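Long-range contacts in trehalose synthase regulatory protein (Candida albicans, PDB 5HUS), which probably regulates the trehalose-synthesising enzyme complex of this yeast, and carries a C-terminal domain related to the trehalose-phosphatases of the HAD superfamily: residues Cys211-Leu216 against His241-Val246; Asp68-Leu73 against Lys103-Lys108; Val4-Asn9 against Asn298-Ile303; Leu247-Leu252 against Leu274-Ile279. All coordinates share one frame; numbering follows the deposited sequence.

Interaction 1: Cys211-Leu216 against His241-Val246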
loop_
_atom_site.group_PDB
_atom_site.type_symbol
_atom_site.label_atom_id
_atom_site.label_comp_id
_atom_site.label_asym_id
_atom_site.label_seq_id
_atom_site.Cartn_x
_atom_site.Cartn_y
_atom_site.Cartn_z
ATOM N N CYS A 211 15.215 -6.062 2.141
ATOM C CA CYS A 211 15.420 -7.464 1.809
ATOM C C CYS A 211 16.151 -7.631 0.490
ATOM O O CYS A 211 17.106 -8.400 0.397
ATOM C CB CYS A 211 14.090 -8.211 1.759
ATOM S SG CYS A 211 13.364 -8.459 3.376
ATOM N N HIS A 212 15.709 -6.906 -0.530
ATOM C CA HIS A 212 16.329 -7.034 -1.832
ATOM C C HIS A 212 17.613 -6.207 -1.931
ATOM O O HIS A 212 18.527 -6.568 -2.671
ATOM C CB HIS A 212 15.332 -6.643 -2.925
ATOM C CG HIS A 212 14.182 -7.593 -3.041
ATOM N ND1 HIS A 212 14.300 -8.827 -3.644
ATOM C CD2 HIS A 212 12.900 -7.505 -2.609
ATOM C CE1 HIS A 212 13.136 -9.453 -3.594
ATOM N NE2 HIS A 212 12.271 -8.673 -2.969
ATOM N N ASN A 213 17.689 -5.119 -1.171
ATOM C CA ASN A 213 18.861 -4.242 -1.220
ATOM C C ASN A 213 20.061 -4.816 -0.474
ATOM O O ASN A 213 21.207 -4.610 -0.874
ATOM C CB ASN A 213 18.520 -2.862 -0.643
ATOM C CG ASN A 213 19.541 -1.802 -1.010
ATOM O OD1 ASN A 213 20.093 -1.809 -2.107
ATOM N ND2 ASN A 213 19.787 -0.876 -0.091
ATOM N N SER A 214 19.796 -5.529 0.616
ATOM C CA SER A 214 20.864 -6.040 1.469
ATOM C C SER A 214 20.917 -7.558 1.458
ATOM O O SER A 214 21.664 -8.161 2.229
ATOM C CB SER A 214 20.686 -5.537 2.901
ATOM O OG SER A 214 20.587 -4.124 2.939
ATOM N N ASN A 215 20.120 -8.162 0.580
ATOM C CA ASN A 215 20.018 -9.615 0.467
ATOM C C ASN A 215 19.718 -10.313 1.794
ATOM O O ASN A 215 20.430 -11.232 2.196
ATOM C CB ASN A 215 21.298 -10.196 -0.129
ATOM C CG ASN A 215 21.041 -10.969 -1.400
ATOM O OD1 ASN A 215 20.455 -12.052 -1.374
ATOM N ND2 ASN A 215 21.473 -10.415 -2.526
ATOM N N LEU A 216 18.659 -9.878 2.467
ATOM C CA LEU A 216 18.244 -10.510 3.719
ATOM C C LEU A 216 17.358 -11.721 3.480
ATOM O O LEU A 216 16.449 -11.675 2.653
ATOM C CB LEU A 216 17.491 -9.515 4.596
ATOM C CG LEU A 216 18.076 -8.114 4.701
ATOM C CD1 LEU A 216 17.175 -7.240 5.541
ATOM C CD2 LEU A 216 19.489 -8.166 5.279
ATOM N N HIS A 241 24.179 -1.729 -2.077
ATOM C CA HIS A 241 23.310 -0.980 -2.961
ATOM C C HIS A 241 22.873 -1.932 -4.058
ATOM O O HIS A 241 22.964 -1.609 -5.238
ATOM C CB HIS A 241 24.024 0.239 -3.549
ATOM C CG HIS A 241 24.200 1.367 -2.583
ATOM N ND1 HIS A 241 23.480 2.540 -2.667
ATOM C CD2 HIS A 241 25.019 1.508 -1.512
ATOM C CE1 HIS A 241 23.845 3.352 -1.692
ATOM N NE2 HIS A 241 24.780 2.749 -0.976
ATOM N N GLU A 242 22.423 -3.123 -3.658
ATOM C CA GLU A 242 21.985 -4.134 -4.619
ATOM C C GLU A 242 20.815 -3.626 -5.451
ATOM O O GLU A 242 20.689 -3.975 -6.620
ATOM C CB GLU A 242 21.596 -5.433 -3.911
ATOM C CG GLU A 242 22.750 -6.150 -3.222
ATOM C CD GLU A 242 23.600 -6.961 -4.183
ATOM O OE1 GLU A 242 23.248 -7.034 -5.380
ATOM O OE2 GLU A 242 24.621 -7.528 -3.738
ATOM N N VAL A 243 19.964 -2.805 -4.846
ATOM C CA VAL A 243 18.862 -2.182 -5.573
ATOM C C VAL A 243 19.282 -0.799 -6.061
ATOM O O VAL A 243 19.629 0.072 -5.262
ATOM C CB VAL A 243 17.584 -2.076 -4.704
ATOM C CG1 VAL A 243 16.528 -1.222 -5.404
ATOM C CG2 VAL A 243 17.036 -3.465 -4.403
ATOM N N ALA A 244 19.254 -0.609 -7.377
ATOM C CA ALA A 244 19.696 0.637 -7.992
ATOM C C ALA A 244 18.538 1.483 -8.517
ATOM O O ALA A 244 18.741 2.607 -8.974
ATOM C CB ALA A 244 20.676 0.337 -9.126
ATOM N N ALA A 245 17.323 0.942 -8.459
ATOM C CA ALA A 245 16.146 1.672 -8.914
ATOM C C ALA A 245 14.905 1.230 -8.158
ATOM O O ALA A 245 14.678 0.034 -7.996
ATOM C CB ALA A 245 15.942 1.478 -10.411
ATOM N N VAL A 246 14.116 2.201 -7.701
ATOM C CA VAL A 246 12.850 1.928 -7.011
ATOM C C VAL A 246 11.722 2.726 -7.658
ATOM O O VAL A 246 11.885 3.909 -7.974
ATOM C CB VAL A 246 12.920 2.272 -5.510
ATOM C CG1 VAL A 246 11.605 1.917 -4.816
ATOM C CG2 VAL A 246 14.077 1.549 -4.844
#
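Asn213, the last residue of helix 200-213, meets Glu242 and Val243 where the chain enters strand 243-250, and so ties a helix end to the start of a strand in the HAD-type alpha/beta core. Its side chain stands with CG anti to the backbone N (chi1 -164°), and the amide oxygen OD1 accepts from Val243 N at 2.9 Å. That bond is nearly straight, 165° at the hydrogen, and the donor lies in the plane of the amide carbonyl. Glu242 N is almost as close to OD1, but the angle is poor; its hydrogen is directed instead at the backbone, in a weak bond to Asn213 O of 3.4 Å. The N-H groups of Glu242, just before the strand, and Val243, its first residue, are thus divided between the side-chain and main-chain oxygens of Asn213. The helix end has other polar partners: His212 O receives Lys20 NZ, His212 NE2 bonds to Tyr72 OH, and Ser214 OG pairs with Ser238 OG. Carbon contacts complete the join: CB and CG of Glu242 each lie 3.2 Å from Asn213 O before the carboxylate turns away, and Val243 CG2 rests 3.7 Å from His212 C.

Interaction 2: Asp68-Leu73 against Lys103-Lys108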
loop_
_atom_site.group_PDB
_atom_site.type_symbol
_atom_site.label_atom_id
_atom_site.label_comp_id
_atom_site.label_asym_id
_atom_site.label_seq_id
_atom_site.Cartn_x
_atom_site.Cartn_y
_atom_site.Cartn_z
ATOM N N ASP A 68 16.403 -9.324 -12.813
ATOM C CA ASP A 68 16.887 -8.302 -11.891
ATOM C C ASP A 68 15.760 -7.424 -11.362
ATOM O O ASP A 68 16.009 -6.384 -10.761
ATOM C CB ASP A 68 17.940 -7.434 -12.580
ATOM C CG ASP A 68 17.524 -7.025 -13.978
ATOM O OD1 ASP A 68 16.324 -7.157 -14.303
ATOM O OD2 ASP A 68 18.395 -6.572 -14.752
ATOM N N THR A 69 14.522 -7.851 -11.583
ATOM C CA THR A 69 13.371 -7.019 -11.268
ATOM C C THR A 69 12.440 -7.722 -10.285
ATOM O O THR A 69 12.168 -8.913 -10.414
ATOM C CB THR A 69 12.599 -6.647 -12.549
ATOM O OG1 THR A 69 13.495 -6.019 -13.477
ATOM C CG2 THR A 69 11.452 -5.701 -12.236
ATOM N N PHE A 70 11.970 -6.975 -9.295
ATOM C CA PHE A 70 11.073 -7.517 -8.279
ATOM C C PHE A 70 9.828 -6.651 -8.201
ATOM O O PHE A 70 9.914 -5.455 -7.911
ATOM C CB PHE A 70 11.771 -7.581 -6.922
ATOM C CG PHE A 70 13.100 -8.275 -6.966
ATOM C CD1 PHE A 70 14.278 -7.543 -6.957
ATOM C CD2 PHE A 70 13.171 -9.655 -7.041
ATOM C CE1 PHE A 70 15.505 -8.183 -7.009
ATOM C CE2 PHE A 70 14.393 -10.298 -7.092
ATOM C CZ PHE A 70 15.560 -9.562 -7.077
ATOM N N VAL A 71 8.673 -7.255 -8.477
ATOM C CA VAL A 71 7.406 -6.533 -8.473
ATOM C C VAL A 71 6.562 -6.934 -7.273
ATOM O O VAL A 71 6.339 -8.124 -7.048
ATOM C CB VAL A 71 6.602 -6.800 -9.761
ATOM C CG1 VAL A 71 5.302 -6.017 -9.753
ATOM C CG2 VAL A 71 7.442 -6.435 -10.984
ATOM N N TYR A 72 6.120 -5.938 -6.503
ATOM C CA TYR A 72 5.263 -6.161 -5.332
ATOM C C TYR A 72 3.939 -5.434 -5.459
ATOM O O TYR A 72 3.892 -4.275 -5.868
ATOM C CB TYR A 72 5.959 -5.704 -4.042
ATOM C CG TYR A 72 6.990 -6.683 -3.564
ATOM C CD1 TYR A 72 8.210 -6.809 -4.222
ATOM C CD2 TYR A 72 6.745 -7.496 -2.465
ATOM C CE1 TYR A 72 9.152 -7.726 -3.799
ATOM C CE2 TYR A 72 7.685 -8.412 -2.030
ATOM C CZ TYR A 72 8.880 -8.527 -2.705
ATOM O OH TYR A 72 9.821 -9.432 -2.268
ATOM N N LEU A 73 2.864 -6.134 -5.111
ATOM C CA LEU A 73 1.548 -5.522 -4.988
ATOM C C LEU A 73 1.321 -5.017 -3.565
ATOM O O LEU A 73 1.527 -5.759 -2.607
ATOM C CB LEU A 73 0.458 -6.530 -5.349
ATOM C CG LEU A 73 -0.967 -6.066 -5.046
ATOM C CD1 LEU A 73 -1.426 -5.058 -6.090
ATOM C CD2 LEU A 73 -1.921 -7.264 -4.974
ATOM N N LYS A 103 4.565 -10.930 2.032
ATOM C CA LYS A 103 5.016 -12.209 1.501
ATOM C C LYS A 103 6.028 -11.934 0.389
ATOM O O LYS A 103 5.671 -11.549 -0.728
ATOM C CB LYS A 103 3.835 -13.062 1.006
ATOM C CG LYS A 103 4.257 -14.385 0.383
ATOM C CD LYS A 103 3.050 -15.296 0.117
ATOM C CE LYS A 103 2.501 -15.862 1.419
ATOM N NZ LYS A 103 1.452 -16.910 1.201
ATOM N N LEU A 104 7.302 -12.094 0.735
ATOM C CA LEU A 104 8.396 -11.895 -0.203
ATOM C C LEU A 104 8.279 -12.859 -1.371
ATOM O O LEU A 104 7.720 -13.944 -1.233
ATOM C CB LEU A 104 9.738 -12.086 0.503
ATOM C CG LEU A 104 9.995 -11.180 1.708
ATOM C CD1 LEU A 104 11.215 -11.660 2.481
ATOM C CD2 LEU A 104 10.168 -9.734 1.277
ATOM N N ILE A 105 8.807 -12.460 -2.519
ATOM C CA ILE A 105 8.739 -13.295 -3.714
ATOM C C ILE A 105 9.391 -14.651 -3.445
ATOM O O ILE A 105 10.525 -14.721 -2.960
ATOM C CB ILE A 105 9.413 -12.594 -4.908
ATOM C CG1 ILE A 105 8.620 -11.346 -5.302
ATOM C CG2 ILE A 105 9.512 -13.523 -6.093
ATOM C CD1 ILE A 105 9.398 -10.382 -6.201
ATOM N N GLY A 106 8.650 -15.722 -3.717
ATOM C CA GLY A 106 9.144 -17.073 -3.501
ATOM C C GLY A 106 8.885 -17.636 -2.112
ATOM O O GLY A 106 9.110 -18.822 -1.869
ATOM N N ALA A 107 8.411 -16.796 -1.197
ATOM C CA ALA A 107 8.196 -17.220 0.189
ATOM C C ALA A 107 6.877 -17.960 0.356
ATOM O O ALA A 107 5.881 -17.615 -0.275
ATOM C CB ALA A 107 8.240 -16.024 1.123
ATOM N N LYS A 108 6.874 -18.974 1.217
ATOM C CA LYS A 108 5.657 -19.729 1.506
ATOM C C LYS A 108 4.854 -19.071 2.622
ATOM O O LYS A 108 3.650 -19.276 2.738
ATOM C CB LYS A 108 5.988 -21.171 1.902
ATOM C CG LYS A 108 6.843 -21.934 0.910
ATOM C CD LYS A 108 6.923 -23.408 1.294
ATOM C CE LYS A 108 8.356 -23.922 1.283
ATOM N NZ LYS A 108 8.989 -23.820 -0.062
#
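Tyr72 and Phe70 clasp Ile105 in a mixed contact, one hydrogen bond surrounded by apolar touches, that joins strand 69-74 of the main sheet to the loop between strands 101-103 and 111-112. The loop makes a type II beta turn from Leu104 to Ala107, closed by Ala107 N to Leu104 O, with Gly106 at the positive phi such a turn needs. Ile105 is the other central residue of the turn, and its N-H, which takes no part in closing it, points at the phenol: Ile105 N donates to Tyr72 OH over 3.2 Å, with 164° at the hydrogen. The side chain of Ile105 then continues toward the strand. Its chi1 of -66° sets CG1 anti to the carbonyl carbon, and an extended chi2 of 164° carries CD1 on between the two aromatic residues. That methyl lies 3.6 Å from Tyr72 CE1, approaching the ring obliquely, and 3.7 Å from Phe70 CB, where it sits at the edge of the Phe70 ring, near its plane. Leu104 adds a second touch, its CD2 being 3.6 Å from Tyr72 OH, while its CA lies at the edge of the Tyr72 ring. Outside the two segments, Phe70 stacks on His212, whose NE2 forms a hydrogen bond with the same phenol oxygen. Tyr72 OH is therefore gripped twice, by a main-chain N-H and by an imidazole nitrogen, an arrangement that satisfies a polar atom of a buried residue and probably limits how far the ring can shift.

Interaction 3: Val4-Asn9 against Asn298-Ile303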
loop_
_atom_site.group_PDB
_atom_site.type_symbol
_atom_site.label_atom_id
_atom_site.label_comp_id
_atom_site.label_asym_id
_atom_site.label_seq_id
_atom_site.Cartn_x
_atom_site.Cartn_y
_atom_site.Cartn_z
ATOM N N VAL A 4 3.948 15.633 -15.540
ATOM C CA VAL A 4 4.500 15.094 -16.771
ATOM C C VAL A 4 3.950 13.682 -16.970
ATOM O O VAL A 4 3.924 12.879 -16.033
ATOM C CB VAL A 4 6.045 15.083 -16.753
ATOM C CG1 VAL A 4 6.564 14.520 -15.440
ATOM C CG2 VAL A 4 6.596 14.306 -17.944
ATOM N N PRO A 5 3.461 13.392 -18.182
ATOM C CA PRO A 5 2.932 12.063 -18.494
ATOM C C PRO A 5 3.983 10.965 -18.380
ATOM O O PRO A 5 5.101 11.113 -18.872
ATOM C CB PRO A 5 2.457 12.210 -19.943
ATOM C CG PRO A 5 2.154 13.662 -20.085
ATOM C CD PRO A 5 3.198 14.356 -19.265
ATOM N N PHE A 6 3.614 9.875 -17.717
ATOM C CA PHE A 6 4.437 8.676 -17.660
ATOM C C PHE A 6 4.566 8.101 -19.074
ATOM O O PHE A 6 3.566 7.919 -19.773
ATOM C CB PHE A 6 3.806 7.667 -16.686
ATOM C CG PHE A 6 4.693 6.510 -16.319
ATOM C CD1 PHE A 6 4.183 5.217 -16.299
ATOM C CD2 PHE A 6 6.016 6.706 -15.969
ATOM C CE1 PHE A 6 4.982 4.141 -15.949
ATOM C CE2 PHE A 6 6.824 5.634 -15.622
ATOM C CZ PHE A 6 6.307 4.348 -15.613
ATOM N N THR A 7 5.798 7.849 -19.506
ATOM C CA THR A 7 6.055 7.330 -20.846
ATOM C C THR A 7 7.012 6.144 -20.803
ATOM O O THR A 7 7.667 5.902 -19.792
ATOM C CB THR A 7 6.652 8.414 -21.767
ATOM O OG1 THR A 7 7.925 8.822 -21.256
ATOM C CG2 THR A 7 5.733 9.627 -21.845
ATOM N N LYS A 8 7.088 5.403 -21.904
ATOM C CA LYS A 8 8.043 4.304 -22.012
ATOM C C LYS A 8 9.477 4.801 -21.882
ATOM O O LYS A 8 10.323 4.128 -21.293
ATOM C CB LYS A 8 7.872 3.562 -23.343
ATOM C CG LYS A 8 6.546 2.834 -23.480
ATOM C CD LYS A 8 6.526 1.932 -24.707
ATOM C CE LYS A 8 5.196 1.206 -24.824
ATOM N NZ LYS A 8 5.215 0.147 -25.869
ATOM N N ASN A 9 9.750 5.981 -22.433
ATOM C CA ASN A 9 11.089 6.553 -22.372
ATOM C C ASN A 9 11.500 6.887 -20.946
ATOM O O ASN A 9 12.621 6.590 -20.536
ATOM C CB ASN A 9 11.188 7.803 -23.247
ATOM C CG ASN A 9 11.252 7.473 -24.724
ATOM O OD1 ASN A 9 11.646 6.372 -25.104
ATOM N ND2 ASN A 9 10.869 8.426 -25.563
ATOM N N ASN A 298 -4.327 0.121 -17.682
ATOM C CA ASN A 298 -3.765 -0.588 -18.822
ATOM C C ASN A 298 -2.560 0.159 -19.381
ATOM O O ASN A 298 -1.568 -0.452 -19.773
ATOM C CB ASN A 298 -4.821 -0.801 -19.912
ATOM C CG ASN A 298 -5.870 -1.822 -19.509
ATOM O OD1 ASN A 298 -6.272 -1.887 -18.346
ATOM N ND2 ASN A 298 -6.313 -2.630 -20.466
ATOM N N GLU A 299 -2.644 1.484 -19.395
ATOM C CA GLU A 299 -1.548 2.300 -19.887
ATOM C C GLU A 299 -0.335 2.169 -18.973
ATOM O O GLU A 299 0.801 2.055 -19.442
ATOM C CB GLU A 299 -1.965 3.765 -20.002
ATOM C CG GLU A 299 -0.892 4.632 -20.653
ATOM C CD GLU A 299 -1.268 6.093 -20.696
ATOM O OE1 GLU A 299 -2.213 6.489 -19.977
ATOM O OE2 GLU A 299 -0.617 6.848 -21.451
ATOM N N LEU A 300 -0.589 2.181 -17.668
ATOM C CA LEU A 300 0.469 2.008 -16.682
ATOM C C LEU A 300 1.194 0.684 -16.888
ATOM O O LEU A 300 2.418 0.649 -16.973
ATOM C CB LEU A 300 -0.104 2.074 -15.266
ATOM C CG LEU A 300 0.857 1.741 -14.123
ATOM C CD1 LEU A 300 1.935 2.802 -14.007
ATOM C CD2 LEU A 300 0.096 1.598 -12.808
ATOM N N LEU A 301 0.431 -0.403 -16.970
ATOM C CA LEU A 301 1.025 -1.734 -17.060
ATOM C C LEU A 301 1.735 -1.948 -18.401
ATOM O O LEU A 301 2.758 -2.627 -18.470
ATOM C CB LEU A 301 -0.039 -2.813 -16.830
ATOM C CG LEU A 301 -0.715 -2.772 -15.455
ATOM C CD1 LEU A 301 -1.706 -3.916 -15.274
ATOM C CD2 LEU A 301 0.327 -2.785 -14.345
ATOM N N CYS A 302 1.201 -1.357 -19.463
ATOM C CA CYS A 302 1.823 -1.490 -20.778
ATOM C C CYS A 302 3.199 -0.828 -20.809
ATOM O O CYS A 302 4.137 -1.345 -21.418
ATOM C CB CYS A 302 0.918 -0.903 -21.860
ATOM S SG CYS A 302 -0.460 -1.990 -22.301
ATOM N N ILE A 303 3.322 0.305 -20.128
ATOM C CA ILE A 303 4.608 0.977 -20.013
ATOM C C ILE A 303 5.579 0.146 -19.171
ATOM O O ILE A 303 6.727 -0.060 -19.563
ATOM C CB ILE A 303 4.459 2.380 -19.396
ATOM C CG1 ILE A 303 3.723 3.306 -20.368
ATOM C CG2 ILE A 303 5.826 2.956 -19.051
ATOM C CD1 ILE A 303 3.284 4.623 -19.754
#
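Ile303 presses its two methyl branches against Phe6, and these two residues have more surface covered by the contact than any others in it. The side chains slide past each other in opposite directions, and no hydrogen bond crosses between them. CG2 of Ile303 is 3.4 Å from Phe6 CE1, while CD1 reaches further back along the phenylalanine, to within 3.6 Å of Phe6 CD1 and 3.3 Å of Phe6 O. Phe6 has CG anti to its backbone N (chi1 -168°), which sends the ring toward the helix, and Ile303 CG2 comes to the ring obliquely, as does Leu300 CD1. Leu300 CD1, one helical turn earlier, is 3.9 Å from Phe6 CE1. The contact joins the two termini of the chain at one margin of the Rossmann-like HAD sheet: the short, weakly bonded strand 4-5 is an outermost strand, paired in parallel with strand 292-294, and helix 297-304 packs on Phe6, just past that strand, and on Val294. Phe6 also lies on Leu274 and Val276 of the sheet, and Phe11 of helix 8-15 touches both Phe6 and Ile303. Thr7, whose O is 3.6 Å from Ile303 CG2, is the N-cap of that helix and bonds through OG1 to Ala10 N. Lys8, exposed, lies alongside: its CA stands 3.9 Å from Ile303 CG2, and its extended chain runs past Ile303 CG1 toward the carbonyl of Cys302.

Interaction 4: Leu247-Leu252 against Leu274-Ile279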
loop_
_atom_site.group_PDB
_atom_site.type_symbol
_atom_site.label_atom_id
_atom_site.label_comp_id
_atom_site.label_asym_id
_atom_site.label_seq_id
_atom_site.Cartn_x
_atom_site.Cartn_y
_atom_site.Cartn_z
ATOM N N LEU A 247 10.581 2.078 -7.863
ATOM C CA LEU A 247 9.423 2.740 -8.443
ATOM C C LEU A 247 8.190 2.447 -7.597
ATOM O O LEU A 247 7.992 1.320 -7.153
ATOM C CB LEU A 247 9.203 2.278 -9.891
ATOM C CG LEU A 247 8.095 2.927 -10.734
ATOM C CD1 LEU A 247 8.480 2.873 -12.207
ATOM C CD2 LEU A 247 6.731 2.266 -10.541
ATOM N N TYR A 248 7.370 3.466 -7.373
ATOM C CA TYR A 248 6.092 3.272 -6.693
ATOM C C TYR A 248 4.991 3.872 -7.533
ATOM O O TYR A 248 5.122 5.002 -8.004
ATOM C CB TYR A 248 6.104 3.909 -5.295
ATOM C CG TYR A 248 4.773 3.845 -4.578
ATOM C CD1 TYR A 248 3.813 4.841 -4.751
ATOM C CD2 TYR A 248 4.461 2.775 -3.746
ATOM C CE1 TYR A 248 2.584 4.774 -4.112
ATOM C CE2 TYR A 248 3.239 2.700 -3.102
ATOM C CZ TYR A 248 2.308 3.705 -3.288
ATOM O OH TYR A 248 1.094 3.657 -2.642
ATOM N N SER A 249 3.915 3.112 -7.737
ATOM C CA SER A 249 2.743 3.623 -8.431
ATOM C C SER A 249 1.527 3.492 -7.533
ATOM O O SER A 249 1.362 2.484 -6.843
ATOM C CB SER A 249 2.506 2.877 -9.743
ATOM O OG SER A 249 1.360 3.394 -10.400
ATOM N N GLY A 250 0.672 4.506 -7.540
ATOM C CA GLY A 250 -0.525 4.452 -6.727
ATOM C C GLY A 250 -1.634 5.317 -7.271
ATOM O O GLY A 250 -1.725 5.552 -8.480
ATOM N N GLY A 251 -2.486 5.780 -6.368
ATOM C CA GLY A 251 -3.545 6.703 -6.711
ATOM C C GLY A 251 -3.356 8.007 -5.966
ATOM O O GLY A 251 -2.245 8.356 -5.575
ATOM N N LEU A 252 -4.449 8.729 -5.772
ATOM C CA LEU A 252 -4.397 10.016 -5.098
ATOM C C LEU A 252 -5.118 9.932 -3.769
ATOM O O LEU A 252 -6.241 10.421 -3.623
ATOM C CB LEU A 252 -5.019 11.103 -5.971
ATOM C CG LEU A 252 -4.330 11.305 -7.317
ATOM C CD1 LEU A 252 -5.245 12.035 -8.280
ATOM C CD2 LEU A 252 -3.025 12.062 -7.129
ATOM N N LEU A 274 11.289 6.702 -9.000
ATOM C CA LEU A 274 10.218 7.221 -9.831
ATOM C C LEU A 274 8.900 7.003 -9.111
ATOM O O LEU A 274 8.633 5.921 -8.605
ATOM C CB LEU A 274 10.211 6.541 -11.207
ATOM C CG LEU A 274 9.265 7.043 -12.310
ATOM C CD1 LEU A 274 9.806 6.636 -13.676
ATOM C CD2 LEU A 274 7.840 6.518 -12.144
ATOM N N THR A 275 8.090 8.048 -9.057
ATOM C CA THR A 275 6.748 7.939 -8.515
ATOM C C THR A 275 5.752 8.326 -9.600
ATOM O O THR A 275 5.955 9.307 -10.319
ATOM C CB THR A 275 6.559 8.831 -7.281
ATOM O OG1 THR A 275 7.006 10.158 -7.580
ATOM C CG2 THR A 275 7.364 8.291 -6.105
ATOM N N VAL A 276 4.684 7.548 -9.724
ATOM C CA VAL A 276 3.667 7.815 -10.733
ATOM C C VAL A 276 2.283 7.546 -10.158
ATOM O O VAL A 276 2.074 6.559 -9.447
ATOM C CB VAL A 276 3.897 6.969 -12.012
ATOM C CG1 VAL A 276 4.060 5.493 -11.668
ATOM C CG2 VAL A 276 2.764 7.169 -13.002
ATOM N N THR A 277 1.345 8.443 -10.432
ATOM C CA THR A 277 -0.008 8.274 -9.935
ATOM C C THR A 277 -0.999 8.083 -11.071
ATOM O O THR A 277 -0.824 8.632 -12.158
ATOM C CB THR A 277 -0.465 9.473 -9.079
ATOM O OG1 THR A 277 -1.771 9.207 -8.557
ATOM C CG2 THR A 277 -0.511 10.762 -9.896
ATOM N N LEU A 278 -2.018 7.277 -10.804
ATOM C CA LEU A 278 -3.177 7.173 -11.678
ATOM C C LEU A 278 -4.006 8.440 -11.553
ATOM O O LEU A 278 -4.311 8.878 -10.446
ATOM C CB LEU A 278 -4.009 5.942 -11.321
ATOM C CG LEU A 278 -3.390 4.601 -11.717
ATOM C CD1 LEU A 278 -4.037 3.459 -10.947
ATOM C CD2 LEU A 278 -3.550 4.389 -13.209
ATOM N N ILE A 279 -4.345 9.041 -12.689
ATOM C CA ILE A 279 -5.156 10.252 -12.704
ATOM C C ILE A 279 -6.379 10.044 -13.584
ATOM O O ILE A 279 -6.407 9.136 -14.417
ATOM C CB ILE A 279 -4.362 11.468 -13.209
ATOM C CG1 ILE A 279 -3.929 11.261 -14.661
ATOM C CG2 ILE A 279 -3.153 11.719 -12.327
ATOM C CD1 ILE A 279 -3.055 12.373 -15.200
#
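Leu247 and Leu274 open a parallel strand pair as near twins: both set CG anti to the backbone N (chi1 -175° and -173°), and with chi2 also closely matched the side chains lie side by side, pointing the same way. Leu247 CD1 and Leu274 CD2 come within 3.7 Å. Two residues on, the same face carries Ser249 and Val276. The valine holds CG1 between its backbone N and carbonyl carbon (chi1 52°), placing that methyl 3.6 Å from Ser249 CB. Between the strands the backbones alternate as donor and acceptor: Tyr248 N bonds to Leu274 O, Val276 N to Tyr248 O, Gly250 N to Val276 O and Leu278 N to Gly250 O, the last at 2.9 Å. On the other face are Tyr248, Thr275 and Thr277. Where strand 243-250 ends, Leu252 crosses Thr277 at about a right angle, its CD2 standing 3.4 Å from Thr277 OG1, and the same hydroxyl oxygen is 3.1 Å from Gly251 O. The pair forms the two strands of a beta-alpha-beta crossover whose connecting helix, 254-265, covers the face of Tyr248 and Thr275: Tyr248 OH bonds to Asp256 and Asn259, its ring meets that of Tyr260, and Thr275 OG1 bonds to Asn264. Strand 20-26 flanks 243-250 within the sheet and strand 292-294 flanks 272-278, so the contact is an interior seam with helix 297-304 on the face of Ser249 and Val276.

How the interactions relate
All four contacts reach one mixed sheet of the HAD-type core. Interactions 1 and 4 share strand 243-250 and meet through the Val246 O to Leu274 N bond, their centres about 21 Å apart. Interaction 2, its centre about 12 Å from that of interaction 1, lies two strands over, and His212 touches both Tyr72 and Phe70. The centres of interactions 3 and 4 are about 11 Å apart, with Phe6 and Leu300 resting on Leu274, Ser249 and Val276. Along the chain, interaction 2 closes before 1 opens and 1 before 4, while interaction 3 joins the two ends. Each contact thus ties a different piece to the one sheet: a helix end, a loop, both termini and a neighbouring strand.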